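Local coordinates for uncharacterized protein (Borrelia turicatae, PDB 5VJ4) that is of unknown function but is probably a surface-exposed lipoprotein, possibly lipid-binding, whose gene is differentially regulated during tick-mammal transmission of relapsing fever spirochetes, at residues A[190-195]-A[277-282]; A[168-173]-A[222-227]; A[297-302]-A[353-358]. All blocks are in the same frame, centred on the assembly; numbering follows the deposited sequence.

Interaction 1 of 3, residues A[190-195]-A[277-282]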
# COMPACT_ATOMS: atom_id res chain seq x y z
N ASP A 190 -4.59 9.71 -11.20
CA ASP A 190 -6.00 10.16 -11.08
C ASP A 190 -6.52 9.93 -9.67
O ASP A 190 -6.97 10.87 -8.99
CB ASP A 190 -6.92 9.45 -12.08
CG ASP A 190 -6.87 10.06 -13.48
OD1 ASP A 190 -6.40 11.21 -13.63
OD2 ASP A 190 -7.31 9.39 -14.45
N GLY A 191 -6.38 8.69 -9.21
CA GLY A 191 -6.86 8.32 -7.89
C GLY A 191 -6.31 9.23 -6.84
O GLY A 191 -7.06 9.74 -6.01
N LEU A 192 -5.00 9.47 -6.90
CA LEU A 192 -4.34 10.24 -5.86
C LEU A 192 -4.85 11.67 -5.88
O LEU A 192 -5.14 12.25 -4.82
CB LEU A 192 -2.83 10.18 -6.02
CG LEU A 192 -2.20 8.82 -5.67
CD1 LEU A 192 -0.86 8.73 -6.35
CD2 LEU A 192 -2.02 8.64 -4.20
N VAL A 193 -5.01 12.21 -7.08
CA VAL A 193 -5.57 13.54 -7.23
C VAL A 193 -6.98 13.59 -6.67
O VAL A 193 -7.26 14.45 -5.81
CB VAL A 193 -5.50 14.04 -8.68
CG1 VAL A 193 -6.09 15.45 -8.79
CG2 VAL A 193 -4.06 14.03 -9.14
N LYS A 194 -7.83 12.66 -7.10
CA LYS A 194 -9.21 12.62 -6.56
C LYS A 194 -9.20 12.53 -5.04
O LYS A 194 -10.03 13.16 -4.39
CB LYS A 194 -10.05 11.54 -7.22
CG LYS A 194 -10.33 11.82 -8.70
CD LYS A 194 -10.31 10.55 -9.54
CE LYS A 194 -11.36 10.53 -10.65
NZ LYS A 194 -11.15 11.51 -11.75
N GLY A 195 -8.23 11.82 -4.47
CA GLY A 195 -8.03 11.80 -3.00
C GLY A 195 -7.83 13.18 -2.40
O GLY A 195 -8.43 13.54 -1.37
N TYR A 277 2.42 4.34 -3.78
CA TYR A 277 2.68 4.71 -2.37
C TYR A 277 3.86 5.65 -2.18
O TYR A 277 3.86 6.42 -1.24
CB TYR A 277 2.82 3.53 -1.45
CG TYR A 277 1.55 2.77 -1.41
CD1 TYR A 277 1.27 1.79 -2.36
CD2 TYR A 277 0.59 3.08 -0.46
CE1 TYR A 277 0.06 1.13 -2.36
CE2 TYR A 277 -0.62 2.44 -0.46
CZ TYR A 277 -0.88 1.47 -1.41
OH TYR A 277 -2.09 0.82 -1.42
N VAL A 278 4.84 5.58 -3.08
CA VAL A 278 5.99 6.40 -2.91
C VAL A 278 5.58 7.85 -3.09
O VAL A 278 5.92 8.68 -2.26
CB VAL A 278 7.13 6.04 -3.85
CG1 VAL A 278 8.18 7.15 -3.85
CG2 VAL A 278 7.78 4.76 -3.39
N VAL A 279 4.87 8.17 -4.16
CA VAL A 279 4.54 9.58 -4.40
C VAL A 279 3.63 10.14 -3.32
O VAL A 279 3.78 11.28 -2.91
CB VAL A 279 3.99 9.87 -5.80
CG1 VAL A 279 5.01 9.47 -6.83
CG2 VAL A 279 2.68 9.18 -6.06
N ARG A 280 2.71 9.34 -2.81
CA ARG A 280 1.87 9.85 -1.76
C ARG A 280 2.65 10.19 -0.49
O ARG A 280 2.42 11.20 0.14
CB ARG A 280 0.75 8.90 -1.48
CG ARG A 280 -0.26 9.52 -0.58
CD ARG A 280 -1.48 8.66 -0.48
NE ARG A 280 -2.46 9.35 0.36
CZ ARG A 280 -2.57 9.18 1.67
NH1 ARG A 280 -3.49 9.86 2.33
NH2 ARG A 280 -1.77 8.33 2.32
N MSE A 281 3.62 9.36 -0.13
CA MSE A 281 4.45 9.65 1.03
C MSE A 281 5.20 10.92 0.80
O MSE A 281 5.50 11.62 1.74
CB MSE A 281 5.41 8.52 1.23
CG MSE A 281 6.40 8.89 2.31
SE MSE A 281 7.95 7.65 2.22
CE MSE A 281 9.07 8.39 0.80
N ILE A 282 5.50 11.24 -0.46
CA ILE A 282 6.24 12.46 -0.80
C ILE A 282 5.39 13.71 -0.59
O ILE A 282 5.88 14.69 0.01
CB ILE A 282 6.78 12.42 -2.26
CG1 ILE A 282 7.76 11.27 -2.45
CG2 ILE A 282 7.45 13.74 -2.65
CD1 ILE A 282 8.42 11.23 -3.80

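Interaction 2 of 3, residues A[168-173]-A[222-227]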
# COMPACT_ATOMS: atom_id res chain seq x y z
N LYS A 168 -1.45 12.69 -25.16
CA LYS A 168 -0.95 12.69 -26.54
C LYS A 168 0.29 11.81 -26.68
O LYS A 168 0.40 11.02 -27.63
CB LYS A 168 -0.65 14.09 -27.05
CG LYS A 168 -1.85 14.88 -27.55
CD LYS A 168 -1.38 15.97 -28.51
CE LYS A 168 -2.47 16.99 -28.78
NZ LYS A 168 -2.50 18.01 -27.70
N ILE A 169 1.21 11.91 -25.73
CA ILE A 169 2.37 11.02 -25.73
C ILE A 169 1.96 9.53 -25.61
O ILE A 169 2.49 8.67 -26.30
CB ILE A 169 3.41 11.48 -24.68
CG1 ILE A 169 4.30 12.62 -25.23
CG2 ILE A 169 4.27 10.31 -24.22
CD1 ILE A 169 3.67 14.01 -25.24
N ILE A 170 0.99 9.23 -24.76
CA ILE A 170 0.50 7.85 -24.59
C ILE A 170 -0.07 7.30 -25.90
O ILE A 170 0.22 6.17 -26.26
CB ILE A 170 -0.57 7.72 -23.46
CG1 ILE A 170 0.07 7.76 -22.08
CG2 ILE A 170 -1.38 6.44 -23.59
CD1 ILE A 170 -0.92 7.59 -20.94
N GLU A 171 -0.90 8.08 -26.57
CA GLU A 171 -1.63 7.58 -27.73
C GLU A 171 -0.87 7.60 -29.04
O GLU A 171 -1.33 7.00 -30.01
CB GLU A 171 -2.96 8.28 -27.89
CG GLU A 171 -4.08 7.50 -27.25
CD GLU A 171 -5.18 8.40 -26.72
OE1 GLU A 171 -5.16 9.64 -26.97
OE2 GLU A 171 -6.07 7.86 -26.03
N ASP A 172 0.29 8.25 -29.05
CA ASP A 172 1.18 8.17 -30.21
C ASP A 172 1.45 6.71 -30.55
O ASP A 172 1.81 5.93 -29.66
CB ASP A 172 2.51 8.88 -29.95
CG ASP A 172 3.39 8.96 -31.20
OD1 ASP A 172 3.65 7.90 -31.82
OD2 ASP A 172 3.82 10.09 -31.53
N PRO A 173 1.24 6.33 -31.83
CA PRO A 173 1.40 4.93 -32.22
C PRO A 173 2.80 4.35 -31.99
O PRO A 173 2.89 3.15 -31.71
CB PRO A 173 1.02 4.93 -33.71
CG PRO A 173 1.12 6.36 -34.15
CD PRO A 173 0.73 7.15 -32.94
N ARG A 222 4.03 15.14 -16.95
CA ARG A 222 5.01 15.62 -17.92
C ARG A 222 6.12 14.62 -18.20
O ARG A 222 6.54 14.47 -19.35
CB ARG A 222 5.62 16.92 -17.48
CG ARG A 222 5.09 18.11 -18.24
CD ARG A 222 6.01 19.27 -17.97
NE ARG A 222 5.76 19.87 -16.67
CZ ARG A 222 4.78 20.73 -16.40
NH1 ARG A 222 3.89 21.09 -17.35
NH2 ARG A 222 4.69 21.22 -15.16
N LYS A 223 6.53 13.91 -17.15
CA LYS A 223 7.63 12.98 -17.18
C LYS A 223 7.46 11.88 -18.24
O LYS A 223 8.43 11.28 -18.69
CB LYS A 223 7.86 12.40 -15.77
CG LYS A 223 9.18 11.68 -15.52
CD LYS A 223 10.37 12.63 -15.63
CE LYS A 223 11.60 12.12 -14.89
NZ LYS A 223 12.00 10.73 -15.19
N PHE A 224 6.23 11.64 -18.69
CA PHE A 224 5.98 10.59 -19.67
C PHE A 224 6.77 10.81 -20.95
O PHE A 224 7.40 9.89 -21.47
CB PHE A 224 4.49 10.47 -19.97
CG PHE A 224 3.70 9.87 -18.86
CD1 PHE A 224 4.18 9.86 -17.54
CD2 PHE A 224 2.45 9.34 -19.11
CE1 PHE A 224 3.44 9.32 -16.51
CE2 PHE A 224 1.70 8.80 -18.07
CZ PHE A 224 2.20 8.80 -16.77
N LYS A 225 6.71 12.06 -21.43
CA LYS A 225 7.43 12.56 -22.59
C LYS A 225 8.87 12.03 -22.57
O LYS A 225 9.36 11.53 -23.60
CB LYS A 225 7.37 14.09 -22.55
CG LYS A 225 7.82 14.87 -23.78
CD LYS A 225 7.95 16.38 -23.49
CE LYS A 225 8.56 16.65 -22.10
NZ LYS A 225 8.62 18.09 -21.72
N GLU A 226 9.53 12.09 -21.41
CA GLU A 226 10.88 11.57 -21.28
C GLU A 226 10.88 10.06 -21.16
O GLU A 226 11.74 9.40 -21.71
CB GLU A 226 11.58 12.18 -20.07
CG GLU A 226 11.78 13.68 -20.21
CD GLU A 226 12.93 14.04 -21.15
OE1 GLU A 226 12.68 14.61 -22.24
OE2 GLU A 226 14.10 13.75 -20.80
N ILE A 227 9.91 9.52 -20.45
CA ILE A 227 9.91 8.11 -20.17
C ILE A 227 9.82 7.25 -21.43
O ILE A 227 10.49 6.21 -21.54
CB ILE A 227 8.83 7.75 -19.16
CG1 ILE A 227 9.24 8.26 -17.79
CG2 ILE A 227 8.69 6.26 -19.03
CD1 ILE A 227 8.20 8.09 -16.71

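Interaction 3 of 3, residues A[297-302]-A[353-358]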
# COMPACT_ATOMS: atom_id res chain seq x y z
N ASN A 297 8.93 30.31 11.38
CA ASN A 297 8.86 31.76 11.20
C ASN A 297 8.00 32.42 12.24
O ASN A 297 8.42 33.38 12.89
CB ASN A 297 8.42 32.12 9.80
CG ASN A 297 9.49 31.84 8.78
OD1 ASN A 297 10.03 32.76 8.17
ND2 ASN A 297 9.83 30.56 8.61
N ALA A 298 6.81 31.86 12.43
CA ALA A 298 5.90 32.33 13.45
C ALA A 298 6.52 32.33 14.87
O ALA A 298 6.17 33.18 15.67
CB ALA A 298 4.62 31.51 13.41
N ILE A 299 7.43 31.41 15.18
CA ILE A 299 8.06 31.44 16.51
C ILE A 299 9.17 32.49 16.56
O ILE A 299 9.37 33.11 17.59
CB ILE A 299 8.54 30.05 17.01
CG1 ILE A 299 7.35 29.08 17.11
CG2 ILE A 299 9.14 30.17 18.40
CD1 ILE A 299 7.70 27.73 17.71
N THR A 300 9.87 32.71 15.45
CA THR A 300 10.86 33.79 15.37
C THR A 300 10.24 35.15 15.63
O THR A 300 10.82 35.99 16.31
CB THR A 300 11.59 33.77 14.02
OG1 THR A 300 12.62 32.79 14.11
CG2 THR A 300 12.20 35.17 13.63
N THR A 301 9.05 35.34 15.08
CA THR A 301 8.25 36.55 15.21
C THR A 301 7.88 36.89 16.66
O THR A 301 7.81 38.07 17.01
CB THR A 301 7.02 36.44 14.29
OG1 THR A 301 7.39 36.85 12.98
CG2 THR A 301 5.87 37.26 14.74
N VAL A 302 7.68 35.86 17.50
CA VAL A 302 7.38 36.05 18.92
C VAL A 302 8.54 36.79 19.59
O VAL A 302 9.71 36.41 19.41
CB VAL A 302 7.13 34.71 19.64
CG1 VAL A 302 7.31 34.84 21.15
CG2 VAL A 302 5.75 34.15 19.31
N ILE A 353 0.35 23.26 12.31
CA ILE A 353 -0.55 24.35 11.94
C ILE A 353 -1.07 25.00 13.23
O ILE A 353 -0.98 26.22 13.39
CB ILE A 353 -1.68 23.88 11.01
CG1 ILE A 353 -1.13 23.69 9.61
CG2 ILE A 353 -2.80 24.90 10.94
CD1 ILE A 353 -2.06 23.00 8.63
N ILE A 354 -1.57 24.17 14.14
CA ILE A 354 -1.96 24.63 15.46
C ILE A 354 -0.82 25.42 16.09
O ILE A 354 -1.01 26.55 16.51
CB ILE A 354 -2.39 23.45 16.34
CG1 ILE A 354 -3.77 22.97 15.91
CG2 ILE A 354 -2.33 23.81 17.82
CD1 ILE A 354 -4.02 21.49 16.18
N LEU A 355 0.37 24.82 16.09
CA LEU A 355 1.53 25.49 16.64
C LEU A 355 1.78 26.86 15.99
O LEU A 355 2.15 27.80 16.67
CB LEU A 355 2.76 24.61 16.52
CG LEU A 355 3.96 25.20 17.27
CD1 LEU A 355 3.84 24.99 18.78
CD2 LEU A 355 5.28 24.67 16.73
N LYS A 356 1.58 26.97 14.68
CA LYS A 356 1.76 28.26 14.04
C LYS A 356 0.75 29.27 14.57
O LYS A 356 1.12 30.41 14.87
CB LYS A 356 1.67 28.17 12.50
CG LYS A 356 1.60 29.55 11.86
CD LYS A 356 1.78 29.64 10.36
CE LYS A 356 0.82 28.79 9.54
NZ LYS A 356 -0.56 28.75 10.07
N PHE A 357 -0.51 28.85 14.66
CA PHE A 357 -1.59 29.72 15.12
C PHE A 357 -1.35 30.20 16.54
O PHE A 357 -1.47 31.38 16.83
CB PHE A 357 -2.95 29.04 14.97
CG PHE A 357 -3.42 28.96 13.54
CD1 PHE A 357 -3.06 29.94 12.61
CD2 PHE A 357 -4.25 27.92 13.13
CE1 PHE A 357 -3.50 29.88 11.29
CE2 PHE A 357 -4.70 27.84 11.80
CZ PHE A 357 -4.32 28.83 10.88
N ASP A 358 -0.95 29.27 17.41
CA ASP A 358 -0.61 29.62 18.77
C ASP A 358 0.52 30.61 18.79
O ASP A 358 0.49 31.56 19.54
CB ASP A 358 -0.29 28.38 19.60
CG ASP A 358 -1.54 27.55 19.88
OD1 ASP A 358 -2.65 27.96 19.41
OD2 ASP A 358 -1.42 26.51 20.55

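Interaction 1 of 3, residues A[190-195]-A[277-282]
L192 on helix 176-201 meets V279 and R280 on helix 263-301, and its two methyls divide the work. L192 CD1 touches V279 CG2 at 3.6 Å, a methyl-to-methyl contact. The other branch lies against the aliphatic part of R280: L192 CD2 is 3.8 Å from R280 CD and 3.9 Å from R280 CB. That shared contact follows from the torsions of R280, whose CG is anti to the backbone N (chi1 -170°) and whose chain stays extended to NE, so that successive methylenes pass the leucine. The backbones come no nearer than 7.5 Å between CA atoms, those of L192 and R280.

In the next shell, Y217 touches both L192 and V279, and Y276 adds to the cover of L192. Segment 277-282 also faces the dimer interface, where F339 of the second subunit packs on R280 and Y277 meets Y277 of the second subunit ring to ring. R280 NH2 also makes a long, weak ion pair with a sulfate probably taken from the crystallisation liquor.

No hydrogen bond crosses between the two segments. The chemistry therefore implies a small apolar helix-helix contact, with R280 giving it methylenes while its guanidinium extends onward.

Interaction 2 of 3, residues A[168-173]-A[222-227]
I170 and F224 are brought together by matching first torsions: CG1 of I170 (chi1 -77°) and CG of F224 (chi1 -72°) each stand anti to their own carbonyl carbon. I170 then continues extended to CD1 (chi2 -178°), which carries this methyl to the phenyl ring. The contact joins the C-terminal end of helix 145-171 to the short helix 224-229 in an all-helical fold, beside the turn of the helical hairpin formed by helices 145-171 and 176-201.

The isoleucine reaches the ring at its edge and near its plane, not over a face: I170 CD1 lies 4.1 Å from F224 CE2, and I170 CG1 lies 4.1 Å from F224 CD2. L182 of helix 176-201 touches both residues, so the two meet in an apolar cluster drawn from three helices, in which K179 and Q183 also border I170.

I169, the preceding residue, packs chiefly on backbone. Its CB points toward the other segment, and the nearest CA atoms, those of I169 and K225, are 6.2 Å apart. K225 CB starts off to one side, while the chain beyond leads away, leaving its amine out of the contact.

Two hydrogen bonds lie in the turn after helix 145-171. The carbonyl of I169 accepts from N175 ND2, and D172 OD1 accepts from T174 N in an Asx turn. No hydrogen bond links the two segments themselves; two branches of I169 rest on neighbouring backbone atoms, with I169 CG2 at 4.1 Å from F224 C and I169 CG1 at 4.1 Å from K225 CA.

Interaction 3 of 3, residues A[297-302]-A[353-358]
A three-helix bundle made by helices 263-301, 308-334 and 345-365 contains this contact, in which A298 and I299 of the first helix face L355 and K356 of the third. The alanine allows the close approach: its CB points toward the partner helix and sits 3.9 Å from K356 CG and 3.9 Å from K356 O, while the CA atoms of A298 and K356 are 5.8 Å apart. Of its side chain K356 offers the base. Its CG is anti to the backbone N (chi1 169°), and bends further out at chi3 and chi4 take the amine away from this contact, while the side chain touches E291 and E294.

One residue later on the first helix and one earlier on the third, I299 CD1 meets L355 CD2 at 4.0 Å, the two side chains crossing at about a right angle. Both reach helix 308-334: L311 and Q312 touch I299, and R314 and L315 touch L355. A359 adds to the contact from the third helix, packing on A298 and I299.

Across the pair no hydrogen bond forms. The CA positions show both segments running in the same direction, consistent with the first and third helices of an up-down-up three-helix bundle.

In the fold
From the N terminus, helix 145-171 supplies 168-173 and the following helix 176-201 supplies 190-195 before either contact is complete. Interaction 2 closes first, at 222-227, over 48 intervening residues; interaction 1 closes at 277-282, over 81. Their segments alternate, so the two loops cross, tying the helical hairpin to the short helix 224-229 and to helix 263-301. Interaction 3 comes in series: it opens at 297-302, later on the same long helix, and closes at 353-358 on the last helix. Helix 263-301 thus links the central contact to the C-terminal bundle, while interactions 2 and 3, with centres 44 Å apart, lie on opposite sides of the chain's centre.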